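Long-range contact in titin (Homo sapiens, PDB 2ILL), which acts as a giant elastic scaffold of the muscle sarcomere, built largely from immunoglobulin-like and fibronectin-type domains, and carries a protein kinase domain: residues 20-25 with 60-65. Residues are numbered along the deposited sequence; the frame is centred on the assembly and turned at random.
Sequences ATLVCK and HQLIIA
Ala20, Leu22 and Cys24 pair with Ile64, Leu62 and His60 as antiparallel hydrogen-bonded pairs, two N-H...O bonds to each, the axes of the short segments at 170° and 4.6 Å at closest approach. The bonds are shortest at the Ala20 end, where Ile64 N reaches Ala20 O at 2.7 Å, and lengthen to 3.1 Å from His60 N to Cys24 O. On the outer face, Gln61 leans across the neighbouring strand: its CG lies 3.6 Å from Thr21 CG2, and its OE1 3.4 Å from Val23 CG2. With Thr21 OG1 beside the backbone N (chi1 -43°), CG2 falls anti to that N, over the face of the Gln61 amide and beside Ile63 CG1. Gln61 NE2 bonds Gln53 OE1, so Gln61 links its own strand to both neighbours. The face carrying Ala20, Leu22, Leu62 and Ile64 is apolar, with Cys24 and His60 at its end. Leu22 CD1 meets Ile64 CD1 at 4.0 Å, the side chains crossing at a slant, while Leu22 and Leu62 pack on Trp36. Cys24 turns SG over His60 CB, 4.0 Å away, and touches Val77. This is the B-E strand pair of an I-set immunoglobulin domain, central in one sheet of the beta sandwich and facing the core tryptophan.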
loop_
_atom_site.group_PDB
_atom_site.type_symbol
_atom_site.label_atom_id
_atom_site.label_comp_id
_atom_site.label_asym_id
_atom_site.label_seq_id
_atom_site.Cartn_x
_atom_site.Cartn_y
_atom_site.Cartn_z
ATOM N N ALA A 20 -14.274 0.656 0.614
ATOM C CA ALA A 20 -14.393 0.023 1.904
ATOM C C ALA A 20 -15.662 0.571 2.597
ATOM O O ALA A 20 -15.916 1.827 2.627
ATOM C CB ALA A 20 -13.154 0.264 2.696
ATOM N N THR A 21 -16.468 -0.376 3.077
ATOM C CA THR A 21 -17.650 -0.118 3.869
ATOM C C THR A 21 -17.580 -0.559 5.325
ATOM O O THR A 21 -17.544 -1.714 5.642
ATOM C CB THR A 21 -18.886 -0.658 3.173
ATOM O OG1 THR A 21 -18.778 -0.320 1.812
ATOM C CG2 THR A 21 -20.222 -0.023 3.741
ATOM N N LEU A 22 -17.682 0.420 6.220
ATOM C CA LEU A 22 -17.740 0.240 7.669
ATOM C C LEU A 22 -19.204 0.364 8.121
ATOM O O LEU A 22 -19.860 1.289 7.721
ATOM C CB LEU A 22 -16.875 1.284 8.331
ATOM C CG LEU A 22 -15.353 1.060 8.260
ATOM C CD1 LEU A 22 -14.872 1.034 6.850
ATOM C CD2 LEU A 22 -14.669 2.202 8.909
ATOM N N VAL A 23 -19.748 -0.624 8.846
ATOM C CA VAL A 23 -21.140 -0.607 9.225
ATOM C C VAL A 23 -21.271 -0.960 10.668
ATOM O O VAL A 23 -20.507 -1.761 11.197
ATOM C CB VAL A 23 -21.989 -1.643 8.508
ATOM C CG1 VAL A 23 -23.511 -1.413 8.783
ATOM C CG2 VAL A 23 -21.695 -1.642 7.106
ATOM N N CYS A 24 -22.270 -0.368 11.288
ATOM C CA CYS A 24 -22.594 -0.636 12.682
ATOM C C CYS A 24 -24.073 -0.428 12.938
ATOM O O CYS A 24 -24.795 0.084 12.112
ATOM C CB CYS A 24 -21.699 0.186 13.582
ATOM S SG CYS A 24 -21.999 1.967 13.634
ATOM N N LYS A 25 -24.552 -0.951 14.048
ATOM C CA LYS A 25 -25.909 -0.696 14.465
ATOM C C LYS A 25 -25.886 -0.135 15.912
ATOM O O LYS A 25 -25.278 -0.690 16.784
ATOM C CB LYS A 25 -26.709 -1.994 14.317
ATOM C CG LYS A 25 -28.105 -1.929 14.756
ATOM C CD LYS A 25 -28.784 -3.339 14.635
ATOM C CE LYS A 25 -30.279 -3.241 15.053
ATOM N NZ LYS A 25 -31.141 -3.931 14.070
ATOM N N HIS A 60 -25.728 2.584 10.529
ATOM C CA HIS A 60 -24.892 3.650 10.139
ATOM C C HIS A 60 -23.692 3.108 9.347
ATOM O O HIS A 60 -23.043 2.166 9.823
ATOM C CB HIS A 60 -24.332 4.319 11.363
ATOM C CG HIS A 60 -25.283 5.246 12.019
ATOM N ND1 HIS A 60 -26.131 4.873 13.067
ATOM C CD2 HIS A 60 -25.514 6.549 11.783
ATOM C CE1 HIS A 60 -26.857 5.935 13.415
ATOM N NE2 HIS A 60 -26.473 6.971 12.682
ATOM N N GLN A 61 -23.436 3.655 8.160
ATOM C CA GLN A 61 -22.382 3.117 7.303
ATOM C C GLN A 61 -21.552 4.214 6.703
ATOM O O GLN A 61 -22.056 5.272 6.412
ATOM C CB GLN A 61 -23.048 2.086 6.389
ATOM C CG GLN A 61 -22.807 2.054 5.011
ATOM C CD GLN A 61 -23.627 0.982 4.302
ATOM O OE1 GLN A 61 -23.707 -0.185 4.740
ATOM N NE2 GLN A 61 -24.242 1.368 3.189
ATOM N N LEU A 62 -20.234 4.057 6.767
ATOM C CA LEU A 62 -19.292 4.868 6.052
ATOM C C LEU A 62 -18.636 4.052 4.890
ATOM O O LEU A 62 -18.077 2.993 5.120
ATOM C CB LEU A 62 -18.186 5.301 6.985
ATOM C CG LEU A 62 -16.972 6.051 6.422
ATOM C CD1 LEU A 62 -17.378 7.415 5.979
ATOM C CD2 LEU A 62 -15.848 6.110 7.500
ATOM N N ILE A 63 -18.667 4.627 3.693
ATOM C CA ILE A 63 -18.024 4.131 2.453
ATOM C C ILE A 63 -16.909 5.078 2.099
ATOM O O ILE A 63 -17.111 6.247 1.890
ATOM C CB ILE A 63 -18.962 4.061 1.316
ATOM C CG1 ILE A 63 -20.235 3.359 1.778
ATOM C CG2 ILE A 63 -18.342 3.243 0.063
ATOM C CD1 ILE A 63 -21.454 3.582 0.848
ATOM N N ILE A 64 -15.718 4.498 2.106
ATOM C CA ILE A 64 -14.489 5.116 1.787
ATOM C C ILE A 64 -14.166 4.565 0.366
ATOM O O ILE A 64 -14.030 3.340 0.152
ATOM C CB ILE A 64 -13.389 4.654 2.775
ATOM C CG1 ILE A 64 -13.865 4.796 4.207
ATOM C CG2 ILE A 64 -12.107 5.466 2.505
ATOM C CD1 ILE A 64 -12.947 4.160 5.233
ATOM N N ALA A 65 -14.079 5.475 -0.588
ATOM C CA ALA A 65 -13.906 5.087 -1.962
ATOM C C ALA A 65 -12.442 4.831 -2.251
ATOM O O ALA A 65 -11.527 5.328 -1.558
ATOM C CB ALA A 65 -14.462 6.132 -2.916
#